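Local coordinates for MOSUB1, transcription cofactor (Magnaporthe oryzae, PDB 4AGH), which binds single-stranded DNA and probably acts as a transcriptional coactivator in the nucleus, at residues A[38-43]-A[48-53]; A[58-61]-A[66-69]; A[72-75]-A[80-83]. All coordinates share one frame; numbering follows the deposited sequence.

Contact 1 (A[38-43]-A[48-53]); sequences GSQVDA and FWEISD
Phe48 and Gln40 form the hydrogen-bonded pair of a short antiparallel beta hairpin at the edge of the PC4-family sheet, strand 47-50 returning along strand 40-41. Two backbone bonds close this pair: Gln40 N reaches Phe48 O at 2.9 Å almost straight (172° at the hydrogen), and Phe48 N reaches Gln40 O at 2.8 Å. The Phe48 ring, its CG set between the backbone N and the carbonyl carbon (chi1 77°), folds back over the other strand. Gln40 CB lies over one face, 3.5 Å from Phe48 CE1, while Asp42 N and Val41 C meet the ring at its edge, in plane. Arg56 of strand 55-62 adds a cation-pi contact to the same ring. The Asp42 carboxylate turns instead to its own loop, where OD1 accepts from the backbone N atoms of Glu44 and Asn46. At Trp49 the indole receives Ser39 OG over one face, offset toward the rim and 3.5 Å from CZ2; NE1, buried here, finds no polar partner. Elsewhere Trp49 packs on Ile59 and on Ala103 of the second subunit. Beyond the bridge Glu50 is tied twice. Its extended side chain takes the Gln40 amide, NE2 donating to Glu50 OE2 at 2.9 Å from above the carboxylate plane, and a water joins the backbone N of Glu50 to Gly38 O, accepting from the first and donating to the second.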
loop_
_atom_site.group_PDB
_atom_site.type_symbol
_atom_site.label_atom_id
_atom_site.label_comp_id
_atom_site.label_asym_id
_atom_site.label_seq_id
_atom_site.Cartn_x
_atom_site.Cartn_y
_atom_site.Cartn_z
ATOM N N GLY A 38 -14.374 7.403 6.241
ATOM C CA GLY A 38 -14.294 8.845 6.088
ATOM C C GLY A 38 -12.880 9.384 6.225
ATOM O O GLY A 38 -12.026 8.764 6.864
ATOM N N SER A 39 -12.634 10.547 5.625
ATOM C CA SER A 39 -11.319 11.186 5.675
ATOM C C SER A 39 -11.169 12.071 6.909
ATOM O O SER A 39 -12.081 12.821 7.256
ATOM C CB SER A 39 -11.086 12.021 4.415
ATOM O OG SER A 39 -9.791 12.594 4.419
ATOM N N GLN A 40 -10.010 11.984 7.559
ATOM C CA GLN A 40 -9.719 12.791 8.743
ATOM C C GLN A 40 -8.436 13.589 8.521
ATOM O O GLN A 40 -7.761 13.416 7.515
ATOM C CB GLN A 40 -9.552 11.898 9.975
ATOM C CG GLN A 40 -10.707 10.940 10.250
ATOM C CD GLN A 40 -10.433 10.028 11.439
ATOM O OE1 GLN A 40 -10.301 10.493 12.573
ATOM N NE2 GLN A 40 -10.332 8.724 11.180
ATOM N N VAL A 41 -8.106 14.463 9.465
ATOM C CA VAL A 41 -6.873 15.239 9.395
ATOM C C VAL A 41 -5.987 14.863 10.578
ATOM O O VAL A 41 -6.420 14.933 11.729
ATOM C CB VAL A 41 -7.159 16.757 9.411
ATOM C CG1 VAL A 41 -5.864 17.548 9.550
ATOM C CG2 VAL A 41 -7.915 17.170 8.151
ATOM N N ASP A 42 -4.750 14.462 10.310
ATOM C CA ASP A 42 -3.893 13.964 11.390
ATOM C C ASP A 42 -3.187 15.096 12.135
ATOM O O ASP A 42 -3.443 16.272 11.879
ATOM C CB ASP A 42 -2.897 12.920 10.876
ATOM C CG ASP A 42 -1.932 13.477 9.844
ATOM O OD1 ASP A 42 -1.702 14.698 9.832
ATOM O OD2 ASP A 42 -1.379 12.681 9.060
ATOM N N ALA A 43 -2.308 14.741 13.070
ATOM C CA ALA A 43 -1.647 15.742 13.907
ATOM C C ALA A 43 -0.739 16.671 13.104
ATOM O O ALA A 43 -0.393 17.749 13.568
ATOM C CB ALA A 43 -0.862 15.065 15.036
ATOM N N PHE A 48 -6.042 11.664 6.110
ATOM C CA PHE A 48 -5.811 10.222 6.200
ATOM C C PHE A 48 -7.095 9.421 6.338
ATOM O O PHE A 48 -8.143 9.953 6.715
ATOM C CB PHE A 48 -4.852 9.887 7.350
ATOM C CG PHE A 48 -5.483 9.949 8.718
ATOM C CD1 PHE A 48 -5.588 11.152 9.396
ATOM C CD2 PHE A 48 -5.949 8.794 9.335
ATOM C CE1 PHE A 48 -6.153 11.204 10.664
ATOM C CE2 PHE A 48 -6.517 8.839 10.605
ATOM C CZ PHE A 48 -6.619 10.045 11.271
ATOM N N TRP A 49 -6.986 8.130 6.021
ATOM C CA TRP A 49 -8.086 7.183 6.100
ATOM C C TRP A 49 -7.594 5.996 6.925
ATOM O O TRP A 49 -6.453 5.567 6.772
ATOM C CB TRP A 49 -8.478 6.706 4.696
ATOM C CG TRP A 49 -9.057 7.795 3.837
ATOM C CD1 TRP A 49 -10.380 8.046 3.616
ATOM C CD2 TRP A 49 -8.328 8.790 3.097
ATOM N NE1 TRP A 49 -10.522 9.134 2.783
ATOM C CE2 TRP A 49 -9.282 9.603 2.449
ATOM C CE3 TRP A 49 -6.967 9.060 2.916
ATOM C CZ2 TRP A 49 -8.909 10.679 1.633
ATOM C CZ3 TRP A 49 -6.604 10.127 2.108
ATOM C CH2 TRP A 49 -7.572 10.924 1.477
ATOM N N GLU A 50 -8.426 5.492 7.827
ATOM C CA GLU A 50 -8.028 4.326 8.607
ATOM C C GLU A 50 -8.343 3.040 7.850
ATOM O O GLU A 50 -9.441 2.886 7.308
ATOM C CB GLU A 50 -8.741 4.316 9.968
ATOM C CG GLU A 50 -8.472 5.554 10.796
ATOM C CD GLU A 50 -9.172 5.528 12.147
ATOM O OE1 GLU A 50 -9.674 4.457 12.553
ATOM O OE2 GLU A 50 -9.222 6.586 12.804
ATOM N N ILE A 51 -7.388 2.115 7.828
ATOM C CA ILE A 51 -7.625 0.811 7.222
ATOM C C ILE A 51 -7.608 -0.313 8.254
ATOM O O ILE A 51 -7.837 -1.478 7.921
ATOM C CB ILE A 51 -6.652 0.533 6.043
ATOM C CG1 ILE A 51 -5.202 0.479 6.520
ATOM C CG2 ILE A 51 -6.857 1.581 4.943
ATOM C CD1 ILE A 51 -4.218 -0.037 5.428
ATOM N N SER A 52 -7.352 0.056 9.508
ATOM C CA SER A 52 -7.558 -0.824 10.658
ATOM C C SER A 52 -7.408 0.040 11.900
ATOM O O SER A 52 -7.302 1.254 11.791
ATOM C CB SER A 52 -6.545 -1.970 10.674
ATOM O OG SER A 52 -5.250 -1.493 10.984
ATOM N N ASP A 53 -7.386 -0.572 13.079
ATOM C CA ASP A 53 -7.274 0.205 14.313
ATOM C C ASP A 53 -5.989 1.039 14.374
ATOM O O ASP A 53 -5.989 2.131 14.933
ATOM C CB ASP A 53 -7.380 -0.707 15.544
ATOM C CG ASP A 53 -8.809 -1.145 15.826
ATOM O OD1 ASP A 53 -9.743 -0.409 15.440
ATOM O OD2 ASP A 53 -8.995 -2.223 16.437
HETATM O O HOH W 1 -11.083 6.574 8.170
#

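Contact 2 (A[58-61]-A[66-69]); sequences GISQ and DFIN
The Phe67 ring presents an edge to Ser60 O, which lies near its plane 4.1 Å from CD1, in the antiparallel hairpin where strand 55-62 turns back into strand 65-76 of the PC4-family sheet. Phe62 of the same chain also touches Phe67. Two other flat groups work through their NH2 ends. The Asn69 amide sends ND2 to Ser60 OG at 2.9 Å, with the acceptor in the amide plane. Ser60 OG, standing between its own backbone N and carbonyl carbon (chi1 69°), is thereby held on the sheet face shared with Phe67 and Asn69. On the face bearing Ile59 and Ile68, the Gln61 amide and the Asp66 carboxylate lie side by side and point the same way, their planes 53° apart.

Between the two faces runs the backbone ladder. Gly58 with Asn69 and Ser60 with Phe67 are hydrogen-bonded pairs, each closed by two N-H...O bonds; Ile59 with Ile68 and Gln61 with Asp66 are the non-hydrogen-bonded pairs between and beyond them. There Ile59 CA comes within 3.2 Å of Phe67 O in a CA-H...O contact. On the isoleucine face Ile59, Ile68 and Asp66 are buried, and it meets the second subunit, with Ile59 on its Glu107 and Ile68 on its Leu108. Asp66 OD1 has two partners: a salt bridge from Arg111 of the second subunit, which would favour the charged carboxylate, and Gln61 NE2, which approaches on the syn side at 2.9 Å, 28° out of the carboxylate plane.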
loop_
_atom_site.group_PDB
_atom_site.type_symbol
_atom_site.label_atom_id
_atom_site.label_comp_id
_atom_site.label_asym_id
_atom_site.label_seq_id
_atom_site.Cartn_x
_atom_site.Cartn_y
_atom_site.Cartn_z
ATOM N N GLY A 58 -2.506 7.833 4.146
ATOM C CA GLY A 58 -2.631 9.279 4.173
ATOM C C GLY A 58 -1.860 9.874 3.025
ATOM O O GLY A 58 -1.141 9.166 2.332
ATOM N N ILE A 59 -2.026 11.174 2.810
ATOM C CA ILE A 59 -1.272 11.863 1.774
ATOM C C ILE A 59 -0.496 13.003 2.402
ATOM O O ILE A 59 -1.082 13.858 3.080
ATOM C CB ILE A 59 -2.205 12.431 0.691
ATOM C CG1 ILE A 59 -2.977 11.292 0.016
ATOM C CG2 ILE A 59 -1.408 13.198 -0.347
ATOM C CD1 ILE A 59 -4.157 11.775 -0.798
ATOM N N SER A 60 0.816 13.008 2.175
ATOM C CA SER A 60 1.692 14.061 2.675
ATOM C C SER A 60 2.331 14.775 1.500
ATOM O O SER A 60 2.336 14.269 0.377
ATOM C CB SER A 60 2.785 13.470 3.577
ATOM O OG SER A 60 3.710 12.684 2.826
ATOM N N GLN A 61 2.870 15.966 1.743
ATOM C CA GLN A 61 3.502 16.691 0.675
ATOM C C GLN A 61 4.864 17.163 1.141
ATOM O O GLN A 61 5.004 17.732 2.230
ATOM C CB GLN A 61 2.623 17.875 0.266
ATOM C CG GLN A 61 3.024 18.543 -1.023
ATOM C CD GLN A 61 2.032 19.610 -1.438
ATOM O OE1 GLN A 61 2.144 20.765 -1.032
ATOM N NE2 GLN A 61 1.045 19.224 -2.242
ATOM N N ASP A 66 3.680 14.954 -3.826
ATOM C CA ASP A 66 2.742 14.248 -2.967
ATOM C C ASP A 66 3.125 12.782 -2.796
ATOM O O ASP A 66 3.649 12.159 -3.719
ATOM C CB ASP A 66 1.327 14.341 -3.540
ATOM C CG ASP A 66 0.806 15.766 -3.561
ATOM O OD1 ASP A 66 0.608 16.328 -2.468
ATOM O OD2 ASP A 66 0.613 16.322 -4.662
ATOM N N PHE A 67 2.870 12.252 -1.602
ATOM C CA PHE A 67 3.161 10.850 -1.285
ATOM C C PHE A 67 1.955 10.182 -0.671
ATOM O O PHE A 67 1.214 10.796 0.110
ATOM C CB PHE A 67 4.346 10.753 -0.343
ATOM C CG PHE A 67 5.598 11.302 -0.937
ATOM C CD1 PHE A 67 5.880 12.655 -0.854
ATOM C CD2 PHE A 67 6.450 10.482 -1.655
ATOM C CE1 PHE A 67 7.021 13.173 -1.439
ATOM C CE2 PHE A 67 7.592 10.990 -2.236
ATOM C CZ PHE A 67 7.879 12.338 -2.130
ATOM N N ILE A 68 1.749 8.921 -1.043
ATOM C CA ILE A 68 0.669 8.145 -0.474
ATOM C C ILE A 68 1.307 7.220 0.552
ATOM O O ILE A 68 2.028 6.281 0.204
ATOM C CB ILE A 68 -0.091 7.318 -1.533
ATOM C CG1 ILE A 68 -0.810 8.228 -2.552
ATOM C CG2 ILE A 68 -1.111 6.412 -0.866
ATOM C CD1 ILE A 68 0.104 8.785 -3.647
ATOM N N ASN A 69 1.048 7.501 1.821
ATOM C CA ASN A 69 1.715 6.799 2.906
ATOM C C ASN A 69 0.834 5.728 3.512
ATOM O O ASN A 69 -0.251 6.013 3.997
ATOM C CB ASN A 69 2.118 7.793 3.982
ATOM C CG ASN A 69 3.007 8.884 3.448
ATOM O OD1 ASN A 69 4.123 8.624 2.994
ATOM N ND2 ASN A 69 2.529 10.124 3.511
#

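Contact 3 (A[72-75]-A[80-83]); sequences EYYE and MKPG
Tyr74 and Lys81 make the hydrogen-bonded pair at the middle of this antiparallel beta hairpin, in which the far end of strand 65-76 turns back as strand 79-83. The two segments run at 135° to one another, a marked departure from strict antiparallel, and their axes come within 4.4 Å. Lys81 N donates to Tyr74 O at 2.7 Å and Tyr74 N to Lys81 O at 2.8 Å; a third bond, Gly83 N to Glu72 O, extends the ladder past Pro82. Tyr73 with Pro82 and Glu75 with Met80 are non-hydrogen-bonded pairs, the side chains of the first diverging.

Each tyrosine ring receives an aliphatic partner over one face. Pro82 CA sits above the centre of the Tyr73 ring, 3.6 Å from its centroid, a CH-pi contact only 14° off the normal, and Pro82 CB continues it toward CZ. The backbone of Met80 meets the same ring in plane through its C atom. Met80 itself bends at both chi2 and chi3, curling its CE to within 3.9 Å of Tyr73 CB, while SD lies beside Glu75 CB. Over the Tyr74 ring Lys81 CB is offset toward the rim, 20° from the normal, and Gly83 CA stands at the edge. The lysine chain crosses the ring obliquely and bends at chi3, bringing NZ to Tyr74 OH in a weak hydrogen bond, 3.4 Å.

Strand 65-76 of this surface hairpin is flanked by strand 55-62 and pairs also with strand 86-90. Arg56 makes a cation-pi contact with Tyr73, Arg55 forms a salt bridge with Glu72, and the backbone of Tyr73 is hydrogen-bonded to that of Lys54, just before strand 55-62.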
loop_
_atom_site.group_PDB
_atom_site.type_symbol
_atom_site.label_atom_id
_atom_site.label_comp_id
_atom_site.label_asym_id
_atom_site.label_seq_id
_atom_site.Cartn_x
_atom_site.Cartn_y
_atom_site.Cartn_z
ATOM N N GLU A 72 1.683 1.748 9.713
ATOM C CA GLU A 72 1.132 1.374 11.000
ATOM C C GLU A 72 1.601 2.359 12.055
ATOM O O GLU A 72 2.786 2.699 12.123
ATOM C CB GLU A 72 1.569 -0.041 11.381
ATOM C CG GLU A 72 1.066 -0.468 12.759
ATOM C CD GLU A 72 1.302 -1.936 13.037
ATOM O OE1 GLU A 72 1.134 -2.754 12.114
ATOM O OE2 GLU A 72 1.648 -2.273 14.189
ATOM N N TYR A 73 0.658 2.810 12.875
ATOM C CA TYR A 73 0.953 3.718 13.972
ATOM C C TYR A 73 0.995 2.930 15.273
ATOM O O TYR A 73 0.359 1.886 15.382
ATOM C CB TYR A 73 -0.104 4.818 14.026
ATOM C CG TYR A 73 0.179 5.913 13.022
ATOM C CD1 TYR A 73 0.219 5.638 11.658
ATOM C CD2 TYR A 73 0.420 7.216 13.441
ATOM C CE1 TYR A 73 0.503 6.638 10.735
ATOM C CE2 TYR A 73 0.697 8.216 12.539
ATOM C CZ TYR A 73 0.739 7.926 11.186
ATOM O OH TYR A 73 1.023 8.938 10.291
ATOM N N TYR A 74 1.778 3.400 16.238
ATOM C CA TYR A 74 1.754 2.806 17.574
ATOM C C TYR A 74 1.263 3.842 18.565
ATOM O O TYR A 74 1.288 5.032 18.280
ATOM C CB TYR A 74 3.129 2.256 17.977
ATOM C CG TYR A 74 4.232 3.285 18.167
ATOM C CD1 TYR A 74 4.416 3.919 19.388
ATOM C CD2 TYR A 74 5.107 3.597 17.125
ATOM C CE1 TYR A 74 5.434 4.844 19.574
ATOM C CE2 TYR A 74 6.130 4.519 17.298
ATOM C CZ TYR A 74 6.284 5.147 18.520
ATOM O OH TYR A 74 7.296 6.063 18.710
ATOM N N GLU A 75 0.795 3.387 19.726
ATOM C CA GLU A 75 0.284 4.295 20.745
ATOM C C GLU A 75 1.236 4.366 21.930
ATOM O O GLU A 75 1.615 3.341 22.496
ATOM C CB GLU A 75 -1.116 3.871 21.212
ATOM C CG GLU A 75 -1.730 4.824 22.241
ATOM C CD GLU A 75 -3.157 4.461 22.643
ATOM O OE1 GLU A 75 -3.707 3.472 22.118
ATOM O OE2 GLU A 75 -3.729 5.170 23.491
ATOM N N MET A 80 -0.975 8.590 19.139
ATOM C CA MET A 80 -0.669 7.704 18.016
ATOM C C MET A 80 0.506 8.265 17.230
ATOM O O MET A 80 0.480 9.413 16.796
ATOM C CB MET A 80 -1.885 7.553 17.106
ATOM C CG MET A 80 -3.091 6.979 17.820
ATOM S SD MET A 80 -2.997 5.191 17.922
ATOM C CE MET A 80 -3.377 4.782 16.218
ATOM N N LYS A 81 1.546 7.457 17.066
ATOM C CA LYS A 81 2.772 7.912 16.422
ATOM C C LYS A 81 3.104 7.004 15.245
ATOM O O LYS A 81 2.872 5.795 15.311
ATOM C CB LYS A 81 3.919 7.895 17.436
ATOM C CG LYS A 81 3.672 8.786 18.655
ATOM C CD LYS A 81 4.808 8.683 19.673
ATOM C CE LYS A 81 6.102 9.248 19.096
ATOM N NZ LYS A 81 7.236 9.155 20.064
ATOM N N PRO A 82 3.656 7.579 14.169
ATOM C CA PRO A 82 3.973 6.726 13.023
ATOM C C PRO A 82 5.121 5.794 13.359
ATOM O O PRO A 82 6.128 6.220 13.942
ATOM C CB PRO A 82 4.373 7.729 11.932
ATOM C CG PRO A 82 4.869 8.931 12.690
ATOM C CD PRO A 82 4.055 8.983 13.962
ATOM N N GLY A 83 4.960 4.527 12.996
ATOM C CA GLY A 83 5.976 3.529 13.268
ATOM C C GLY A 83 6.743 3.140 12.019
ATOM O O GLY A 83 6.578 3.729 10.950
#

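All three contacts are antiparallel hairpin pairings in one sheet, met in series along the chain, but their surroundings set their chemistry. Contact 2 has one face largely turned to the second subunit, with isoleucines there and Asp66 held by an arginine of that subunit, and a polar serine-asparagine pair on the other. Contact 1, also partly buried and reaching that subunit, joins buried aromatic side chains to an exposed amide-carboxylate bond and a water bridge; it adjoins contact 2 where Phe48 packs on Gly58. Contact 3 has no buried residue and adds to its backbone bonds one face of each tyrosine, covered by proline or lysine. It shares strand 65-76 with contact 2, and touches contact 1 through Met80 CE and Asp53 O.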